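Local coordinates for protein acetyl-CoA acetyltransferase (Mycobacterium smegmatis, PDB 4EGV) that is a monomeric thiolase-like protein with an additional C-terminal domain that probably has acyltransferase activity, at residues M277-V280 with E281-R284; S41-E44 with L45-A49; K303-L307 with L308-D312. All coordinates share one frame; numbering follows the deposited sequence.

Contact 1: M277-V280 with E281-R284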
HETATM    1  N   MSE A 277       2.058  -7.518  20.043  1.00 35.20           N
HETATM    2  CA  MSE A 277       1.520  -8.813  19.701  1.00 38.15           C
HETATM    3  C   MSE A 277       2.130  -9.874  20.582  1.00 38.58           C
HETATM    4  O   MSE A 277       3.281  -9.774  20.980  1.00 38.29           O
HETATM    5  CB  MSE A 277       1.891  -9.101  18.279  1.00 39.30           C
HETATM    6  CG  MSE A 277       1.106 -10.226  17.621  1.00 46.41           C
HETATM    7 SE   MSE A 277       1.677 -10.506  15.725  1.00 58.91          SE
HETATM    8  CE  MSE A 277       2.075  -8.651  15.289  1.00 58.73           C
HETATM    9  N   MSE A 278       1.359 -10.909  20.862  1.00 39.65           N
HETATM   10  CA  MSE A 278       1.712 -11.899  21.879  1.00 40.46           C
HETATM   11  C   MSE A 278       1.023 -13.227  21.617  1.00 40.30           C
HETATM   12  O   MSE A 278       0.032 -13.288  20.918  1.00 39.64           O
HETATM   13  CB  MSE A 278       1.196 -11.431  23.240  1.00 40.59           C
HETATM   14  CG  MSE A 278       2.133 -10.759  24.156  1.00 43.93           C
HETATM   15 SE   MSE A 278       1.156 -10.047  25.730  1.00 46.46          SE
HETATM   16  CE  MSE A 278      -0.578 -10.630  25.173  1.00 50.53           C
ATOM     17  N   SER A 279       1.530 -14.280  22.246  1.00 40.80           N
ATOM     18  CA  SER A 279       0.810 -15.520  22.392  1.00 40.75           C
ATOM     19  C   SER A 279      -0.251 -15.301  23.432  1.00 41.33           C
ATOM     20  O   SER A 279      -0.068 -14.564  24.367  1.00 41.24           O
ATOM     21  CB  SER A 279       1.747 -16.655  22.790  1.00 40.57           C
ATOM     22  OG  SER A 279       2.399 -16.402  24.001  1.00 39.00           O
ATOM     23  N   VAL A 280      -1.381 -15.941  23.249  1.00 42.31           N
ATOM     24  CA  VAL A 280      -2.462 -15.955  24.221  1.00 43.48           C
ATOM     25  C   VAL A 280      -1.988 -16.365  25.648  1.00 44.18           C
ATOM     26  O   VAL A 280      -2.474 -15.854  26.652  1.00 43.85           O
ATOM     27  CB  VAL A 280      -3.631 -16.795  23.597  1.00 43.61           C
ATOM     28  CG1 VAL A 280      -4.375 -17.684  24.563  1.00 43.91           C
ATOM     29  CG2 VAL A 280      -4.535 -15.906  22.775  1.00 43.57           C
ATOM     30  N   GLU A 281      -1.008 -17.251  25.711  1.00 45.36           N
ATOM     31  CA  GLU A 281      -0.347 -17.631  26.933  1.00 47.23           C
ATOM     32  C   GLU A 281       0.411 -16.493  27.594  1.00 47.12           C
ATOM     33  O   GLU A 281       0.356 -16.321  28.797  1.00 47.20           O
ATOM     34  CB  GLU A 281       0.612 -18.762  26.648  1.00 48.10           C
ATOM     35  CG  GLU A 281       1.329 -19.316  27.865  1.00 53.00           C
ATOM     36  CD  GLU A 281       2.414 -20.337  27.501  1.00 59.46           C
ATOM     37  OE1 GLU A 281       2.851 -20.427  26.315  1.00 61.48           O
ATOM     38  OE2 GLU A 281       2.830 -21.070  28.409  1.00 60.55           O
ATOM     39  N   SER A 282       1.140 -15.719  26.816  1.00 47.30           N
ATOM     40  CA  SER A 282       1.752 -14.507  27.358  1.00 47.26           C
ATOM     41  C   SER A 282       0.741 -13.437  27.778  1.00 47.22           C
ATOM     42  O   SER A 282       0.954 -12.718  28.740  1.00 47.01           O
ATOM     43  CB  SER A 282       2.749 -13.918  26.379  1.00 46.96           C
ATOM     44  OG  SER A 282       3.832 -14.774  26.182  1.00 45.63           O
ATOM     45  N   ALA A 283      -0.374 -13.356  27.079  1.00 47.58           N
ATOM     46  CA  ALA A 283      -1.420 -12.416  27.437  1.00 48.65           C
ATOM     47  C   ALA A 283      -2.051 -12.696  28.796  1.00 49.64           C
ATOM     48  O   ALA A 283      -2.387 -11.783  29.510  1.00 49.16           O
ATOM     49  CB  ALA A 283      -2.464 -12.363  26.361  1.00 48.24           C
ATOM     50  N   ARG A 284      -2.221 -13.972  29.137  1.00 51.50           N
ATOM     51  CA  ARG A 284      -2.757 -14.378  30.433  1.00 52.64           C
ATOM     52  C   ARG A 284      -1.735 -14.150  31.557  1.00 53.34           C
ATOM     53  O   ARG A 284      -2.079 -13.595  32.587  1.00 53.48           O
ATOM     54  CB  ARG A 284      -3.224 -15.828  30.381  1.00 52.78           C
ATOM     55  CG  ARG A 284      -4.614 -15.981  29.783  1.00 53.75           C
ATOM     56  CD  ARG A 284      -5.014 -17.420  29.736  1.00 55.56           C
ATOM     57  NE  ARG A 284      -6.012 -17.693  28.694  1.00 56.14           N
ATOM     58  CZ  ARG A 284      -5.834 -18.550  27.669  1.00 55.91           C
ATOM     59  NH1 ARG A 284      -4.691 -19.263  27.521  1.00 53.89           N
ATOM     60  NH2 ARG A 284      -6.822 -18.719  26.802  1.00 53.80           N
TER
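S279 OG meets S282 from two directions as the chain turns from strand into helix. It accepts from the backbone, S282 N lying 3.2 Å from S279 OG with an N-H···O angle of 157°, and it also accepts from the side-chain hydroxyl, S282 OG standing 3.1 Å from S279 OG. Two donors of one residue therefore grip a single buried oxygen. The serine reaches them because its OG is placed between its own backbone N and carbonyl carbon (chi1 60°), a torsion that turns the hydroxyl toward the first turn of the helix.

S279 is thus the N-cap of helix 280-286 and at the same time the last residue of strand 271-279, so strand and helix join without an intervening loop. The main-chain bonds of the first turn begin at once: A283 N reaches S279 O at 3.0 Å, and R284 N donates to V280 O at 3.1 Å.

V280 and R284, one turn apart, lie side by side and point the same way. The arginine runs extended from CG to NE, and one face of its guanidinium rests on the valine, with R284 CZ 3.5 Å from V280 CG1. On another side of the turn, M278 CG approaches S282 CB at 3.9 Å.

Further out, W293 touches V280, A283 and R284, while V136 of the neighbouring strand 136-143 packs on M278 and S282. Backbone hydrogen bonds pair M277 with V137 and M278 with V21, fixing the end of the strand between strands 136-143 and 20-29.

Contact 2: S41-E44 with L45-A49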
ATOM      1  N   SER A  41      12.565  13.442  16.695  1.00 46.58           N
ATOM      2  CA  SER A  41      13.320  12.589  15.830  1.00 44.30           C
ATOM      3  C   SER A  41      12.461  11.416  15.478  1.00 43.39           C
ATOM      4  O   SER A  41      11.448  11.202  16.080  1.00 42.53           O
ATOM      5  CB  SER A  41      14.611  12.154  16.495  1.00 43.75           C
ATOM      6  OG  SER A  41      14.407  11.099  17.354  1.00 40.96           O
ATOM      7  N   SER A  42      12.852  10.659  14.483  1.00 41.80           N
ATOM      8  CA  SER A  42      12.024   9.528  14.114  1.00 41.11           C
ATOM      9  C   SER A  42      12.006   8.436  15.225  1.00 40.43           C
ATOM     10  O   SER A  42      10.970   7.810  15.436  1.00 40.10           O
ATOM     11  CB  SER A  42      12.324   9.028  12.680  1.00 41.12           C
ATOM     12  OG  SER A  42      13.306   8.005  12.614  1.00 41.63           O
ATOM     13  N   VAL A  43      13.125   8.270  15.963  1.00 39.65           N
ATOM     14  CA  VAL A  43      13.186   7.411  17.156  1.00 38.07           C
ATOM     15  C   VAL A  43      12.165   7.898  18.153  1.00 37.69           C
ATOM     16  O   VAL A  43      11.349   7.122  18.615  1.00 37.90           O
ATOM     17  CB  VAL A  43      14.625   7.323  17.757  1.00 38.07           C
ATOM     18  CG1 VAL A  43      14.625   6.905  19.214  1.00 36.42           C
ATOM     19  CG2 VAL A  43      15.479   6.372  16.937  1.00 36.88           C
ATOM     20  N   GLU A  44      12.173   9.189  18.443  1.00 37.39           N
ATOM     21  CA  GLU A  44      11.266   9.754  19.459  1.00 37.44           C
ATOM     22  C   GLU A  44       9.769   9.487  19.138  1.00 35.60           C
ATOM     23  O   GLU A  44       8.968   9.196  20.028  1.00 34.46           O
ATOM     24  CB  GLU A  44      11.561  11.272  19.728  1.00 37.64           C
ATOM     25  CG  GLU A  44      12.899  11.597  20.532  1.00 41.48           C
ATOM     26  CD  GLU A  44      13.281  13.145  20.615  1.00 46.39           C
ATOM     27  OE1 GLU A  44      13.401  13.850  19.579  1.00 45.92           O
ATOM     28  OE2 GLU A  44      13.469  13.658  21.740  1.00 46.01           O
ATOM     29  N   LEU A  45       9.428   9.581  17.861  1.00 34.36           N
ATOM     30  CA  LEU A  45       8.057   9.364  17.383  1.00 33.34           C
ATOM     31  C   LEU A  45       7.552   7.910  17.480  1.00 33.14           C
ATOM     32  O   LEU A  45       6.393   7.635  17.814  1.00 31.72           O
ATOM     33  CB  LEU A  45       7.929   9.827  15.942  1.00 33.04           C
ATOM     34  CG  LEU A  45       7.983  11.327  15.622  1.00 33.20           C
ATOM     35  CD1 LEU A  45       8.228  11.601  14.146  1.00 31.13           C
ATOM     36  CD2 LEU A  45       6.801  12.117  16.139  1.00 30.35           C
ATOM     37  N   ALA A  46       8.453   6.990  17.166  1.00 33.02           N
ATOM     38  CA  ALA A  46       8.214   5.582  17.284  1.00 32.67           C
ATOM     39  C   ALA A  46       8.143   5.221  18.746  1.00 32.15           C
ATOM     40  O   ALA A  46       7.440   4.327  19.117  1.00 32.28           O
ATOM     41  CB  ALA A  46       9.334   4.805  16.588  1.00 32.44           C
ATOM     42  N   THR A  47       8.887   5.921  19.566  1.00 32.33           N
ATOM     43  CA  THR A  47       8.871   5.726  21.018  1.00 32.51           C
ATOM     44  C   THR A  47       7.526   6.126  21.631  1.00 32.37           C
ATOM     45  O   THR A  47       6.924   5.383  22.341  1.00 31.63           O
ATOM     46  CB  THR A  47      10.061   6.489  21.645  1.00 32.53           C
ATOM     47  OG1 THR A  47      11.267   5.886  21.156  1.00 31.62           O
ATOM     48  CG2 THR A  47      10.014   6.455  23.152  1.00 31.03           C
ATOM     49  N   GLU A  48       7.058   7.310  21.322  1.00 32.71           N
ATOM     50  CA  GLU A  48       5.755   7.727  21.742  1.00 33.55           C
ATOM     51  C   GLU A  48       4.613   6.770  21.356  1.00 32.58           C
ATOM     52  O   GLU A  48       3.783   6.456  22.188  1.00 31.93           O
ATOM     53  CB  GLU A  48       5.464   9.130  21.226  1.00 33.89           C
ATOM     54  CG  GLU A  48       5.944  10.231  22.139  1.00 38.13           C
ATOM     55  CD  GLU A  48       5.381  10.173  23.570  1.00 43.39           C
ATOM     56  OE1 GLU A  48       4.186   9.919  23.776  1.00 44.35           O
ATOM     57  OE2 GLU A  48       6.151  10.415  24.510  1.00 45.96           O
ATOM     58  N   ALA A  49       4.567   6.341  20.104  1.00 32.05           N
ATOM     59  CA  ALA A  49       3.629   5.287  19.674  1.00 32.12           C
ATOM     60  C   ALA A  49       3.798   3.936  20.385  1.00 31.86           C
ATOM     61  O   ALA A  49       2.822   3.289  20.691  1.00 31.33           O
ATOM     62  CB  ALA A  49       3.696   5.099  18.196  1.00 31.85           C
TER
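A capping box opens helix 42-56, with S41 at the N-cap and E44 three residues on. Each residue uses its side chain to satisfy the other's backbone N-H. E44 N donates to S41 OG at 3.1 Å, and S41 N returns a nearly straight bond to E44 OE1 at 3.0 Å, with an N-H···O angle of 165°. The carboxylate receives it on its anti lone pair, the one facing away from OE2. E44 reaches back because CG stands beside its own backbone N and the chain is extended beyond it. The serine hydroxyl thus serves E44 N, which lies in the first turn and has no preceding turn to bond to, while the bond from S41 N closes the box. The negative carboxylate at this end would probably interact favourably with the helix dipole.

The regular turns follow directly: L45 N bonds to S41 O and A46 N to S42 O, while E48 N meets E44 O at 3.0 Å. The isobutyl group of L45 folds back along the start of the helix, its CG 3.5 Å from S41 O, and its side chain also packs on F28 of strand 20-29 and on S142 of strand 136-143. V43 and A46 turn instead to helix 93-101, where they touch Y93 and V97 respectively. This first turn is therefore wedged between the mixed sheet of the thiolase fold and a neighbouring helix.

T47 adds a side-chain bond to the helical pattern. V43 O accepts T47 N and also takes the threonine hydroxyl as a second donor, while T47 OG1 is itself bonded to N100 ND2. With OG1 beside the backbone N (chi1 -64°), the hydroxyl comes in 48° out of the carbonyl plane, T47 OG1 standing 2.8 Å from V43 O.

Contact 3: K303-L307 with L308-D312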
ATOM      1  N   LYS A 303       3.306 -11.131  -4.626  1.00 46.35           N
ATOM      2  CA  LYS A 303       4.293 -10.317  -5.329  1.00 46.82           C
ATOM      3  C   LYS A 303       4.119 -10.400  -6.840  1.00 46.49           C
ATOM      4  O   LYS A 303       3.923 -11.478  -7.360  1.00 46.09           O
ATOM      5  CB  LYS A 303       5.696 -10.772  -4.942  1.00 47.14           C
ATOM      6  CG  LYS A 303       6.820 -10.113  -5.740  1.00 50.86           C
ATOM      7  CD  LYS A 303       8.170 -10.759  -5.455  1.00 55.38           C
ATOM      8  CE  LYS A 303       8.474 -10.594  -3.950  1.00 57.86           C
ATOM      9  NZ  LYS A 303       9.283 -11.674  -3.316  1.00 58.11           N
ATOM     10  N   GLU A 304       4.186  -9.260  -7.537  1.00 47.20           N
ATOM     11  CA  GLU A 304       4.216  -9.202  -9.012  1.00 47.65           C
ATOM     12  C   GLU A 304       5.627  -9.291  -9.613  1.00 48.32           C
ATOM     13  O   GLU A 304       6.612  -9.094  -8.913  1.00 47.71           O
ATOM     14  CB  GLU A 304       3.540  -7.943  -9.501  1.00 47.32           C
ATOM     15  CG  GLU A 304       2.081  -7.831  -9.124  1.00 48.84           C
ATOM     16  CD  GLU A 304       1.113  -8.590 -10.074  1.00 51.76           C
ATOM     17  OE1 GLU A 304       1.530  -9.168 -11.113  1.00 53.20           O
ATOM     18  OE2 GLU A 304      -0.101  -8.606  -9.783  1.00 52.30           O
ATOM     19  N   PRO A 305       5.724  -9.639 -10.912  1.00 49.53           N
ATOM     20  CA  PRO A 305       7.000  -9.525 -11.639  1.00 50.40           C
ATOM     21  C   PRO A 305       7.221  -8.082 -12.072  1.00 51.32           C
ATOM     22  O   PRO A 305       6.302  -7.291 -11.945  1.00 51.19           O
ATOM     23  CB  PRO A 305       6.800 -10.453 -12.838  1.00 50.19           C
ATOM     24  CG  PRO A 305       5.310 -10.557 -13.017  1.00 49.61           C
ATOM     25  CD  PRO A 305       4.718 -10.412 -11.670  1.00 49.50           C
ATOM     26  N   LYS A 306       8.408  -7.729 -12.563  1.00 52.93           N
ATOM     27  CA  LYS A 306       8.679  -6.329 -12.938  1.00 54.37           C
ATOM     28  C   LYS A 306       7.646  -5.825 -13.879  1.00 54.22           C
ATOM     29  O   LYS A 306       7.076  -6.566 -14.642  1.00 54.11           O
ATOM     30  CB  LYS A 306      10.058  -6.076 -13.562  1.00 54.96           C
ATOM     31  CG  LYS A 306      10.846  -7.282 -13.957  1.00 59.06           C
ATOM     32  CD  LYS A 306      12.312  -6.914 -14.187  1.00 64.41           C
ATOM     33  CE  LYS A 306      13.204  -7.781 -13.292  1.00 66.62           C
ATOM     34  NZ  LYS A 306      14.392  -7.034 -12.811  1.00 66.40           N
ATOM     35  N   LEU A 307       7.472  -4.522 -13.833  1.00 54.55           N
ATOM     36  CA  LEU A 307       6.448  -3.837 -14.547  1.00 54.58           C
ATOM     37  C   LEU A 307       6.352  -4.215 -16.004  1.00 54.78           C
ATOM     38  O   LEU A 307       5.345  -4.491 -16.456  1.00 55.31           O
ATOM     39  CB  LEU A 307       6.566  -2.336 -14.339  1.00 54.36           C
ATOM     40  CG  LEU A 307       5.577  -1.481 -15.088  1.00 53.92           C
ATOM     41  CD1 LEU A 307       4.211  -1.870 -14.725  1.00 53.98           C
ATOM     42  CD2 LEU A 307       5.827  -0.052 -14.763  1.00 54.19           C
ATOM     43  N   LEU A 308       7.365  -4.288 -16.782  1.00 54.52           N
ATOM     44  CA  LEU A 308       7.088  -4.583 -18.186  1.00 54.27           C
ATOM     45  C   LEU A 308       6.814  -6.058 -18.585  1.00 53.99           C
ATOM     46  O   LEU A 308       6.584  -6.358 -19.752  1.00 53.78           O
ATOM     47  CB  LEU A 308       8.282  -4.093 -18.934  1.00 54.40           C
ATOM     48  CG  LEU A 308       8.434  -2.679 -19.475  1.00 54.57           C
ATOM     49  CD1 LEU A 308       7.209  -1.835 -19.664  1.00 54.14           C
ATOM     50  CD2 LEU A 308       9.709  -1.975 -19.064  1.00 54.79           C
ATOM     51  N   GLU A 309       6.886  -6.969 -17.621  1.00 53.69           N
ATOM     52  CA  GLU A 309       6.671  -8.396 -17.858  1.00 53.29           C
ATOM     53  C   GLU A 309       5.197  -8.778 -17.657  1.00 52.33           C
ATOM     54  O   GLU A 309       4.754  -9.816 -18.133  1.00 51.91           O
ATOM     55  CB  GLU A 309       7.564  -9.227 -16.918  1.00 53.76           C
ATOM     56  CG  GLU A 309       9.055  -9.345 -17.323  1.00 56.85           C
ATOM     57  CD  GLU A 309       9.980  -9.967 -16.223  1.00 61.22           C
ATOM     58  OE1 GLU A 309       9.501 -10.410 -15.130  1.00 62.51           O
ATOM     59  OE2 GLU A 309      11.214 -10.012 -16.468  1.00 62.35           O
ATOM     60  N   ARG A 310       4.452  -7.922 -16.954  1.00 51.61           N
ATOM     61  CA  ARG A 310       3.062  -8.188 -16.531  1.00 50.74           C
ATOM     62  C   ARG A 310       2.104  -8.339 -17.696  1.00 50.60           C
ATOM     63  O   ARG A 310       2.136  -7.540 -18.633  1.00 50.59           O
ATOM     64  CB  ARG A 310       2.540  -7.098 -15.577  1.00 50.26           C
ATOM     65  CG  ARG A 310       3.305  -7.000 -14.318  1.00 48.70           C
ATOM     66  CD  ARG A 310       2.820  -5.926 -13.402  1.00 45.26           C
ATOM     67  NE  ARG A 310       3.822  -5.746 -12.356  1.00 41.84           N
ATOM     68  CZ  ARG A 310       3.831  -4.790 -11.445  1.00 39.54           C
ATOM     69  NH1 ARG A 310       2.856  -3.886 -11.384  1.00 37.23           N
ATOM     70  NH2 ARG A 310       4.832  -4.769 -10.591  1.00 38.37           N
ATOM     71  N   ALA A 311       1.247  -9.360 -17.614  1.00 50.48           N
ATOM     72  CA  ALA A 311       0.280  -9.687 -18.663  1.00 50.44           C
ATOM     73  C   ALA A 311      -0.615  -8.473 -18.996  1.00 50.45           C
ATOM     74  O   ALA A 311      -0.850  -8.139 -20.151  1.00 49.49           O
ATOM     75  CB  ALA A 311      -0.536 -10.912 -18.271  1.00 49.74           C
ATOM     76  N   ASP A 312      -1.089  -7.804 -17.958  1.00 50.96           N
ATOM     77  CA  ASP A 312      -1.848  -6.584 -18.115  1.00 51.22           C
ATOM     78  C   ASP A 312      -1.241  -5.522 -17.213  1.00 50.25           C
ATOM     79  O   ASP A 312      -1.249  -5.662 -16.007  1.00 50.19           O
ATOM     80  CB  ASP A 312      -3.292  -6.833 -17.723  1.00 52.11           C
ATOM     81  CG  ASP A 312      -4.237  -5.764 -18.252  1.00 54.83           C
ATOM     82  OD1 ASP A 312      -3.758  -4.762 -18.848  1.00 55.63           O
ATOM     83  OD2 ASP A 312      -5.470  -5.927 -18.066  1.00 57.77           O
TER
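The guanidinium of R310 is sandwiched between E304 and L307. E304 CG lies over the centre of one face, 4.1 Å above the plane, while L307 CA sits over the opposite face, offset toward the rim. At the edge, P305 O lies in the guanidinium plane and is gripped side-on by two nitrogens: R310 NE at 3.0 Å from P305 O, with an N-H···O angle of 163°, and R310 NH2 at 3.2 Å from the same oxygen. R310 CG is beside its own backbone N (chi1 -62°) and the chain runs extended to NE, carrying the group back across the turn.

This irregular loop leads from strand 294-303 of the thiolase fold toward helix 317-330 and touches the additional C-terminal domain: R482 NH1 binds both L308 O and R310 O, and E309 pairs with V445 through the backbone. E309 N bonds to K306 O at 3.0 Å across the bend, and E309 OE1 comes to 3.5 Å from P305 CB.

E304 OE1 lies 4.3 Å from R310 NE, well out of the guanidinium plane, so the two are near as opposite charges only; E304 OE2 bonds S316 OG and A318 N. R310 NH1 donates to I411 O.

Following the chain, the three contacts come strictly in series; none nests within or crosses another, and each is a local turn. Contact 2 starts helix 42-56 and packs on strand 20-29 through L45 and E48, which touch F28. Contact 1 comes next, turning the end of strand 271-279 into helix 280-286. Contact 3 follows strand 294-303, bending the loop that leads to helix 317-330. All three adjoin strands of the same mixed sheet, yet they stand well apart: contacts 1 and 2 have centres about 25 Å apart, and contacts 2 and 3 lie on opposite sides of the chain's centre. Contact 3 also meets strand 482-487, part of the five-stranded C-terminal sheet.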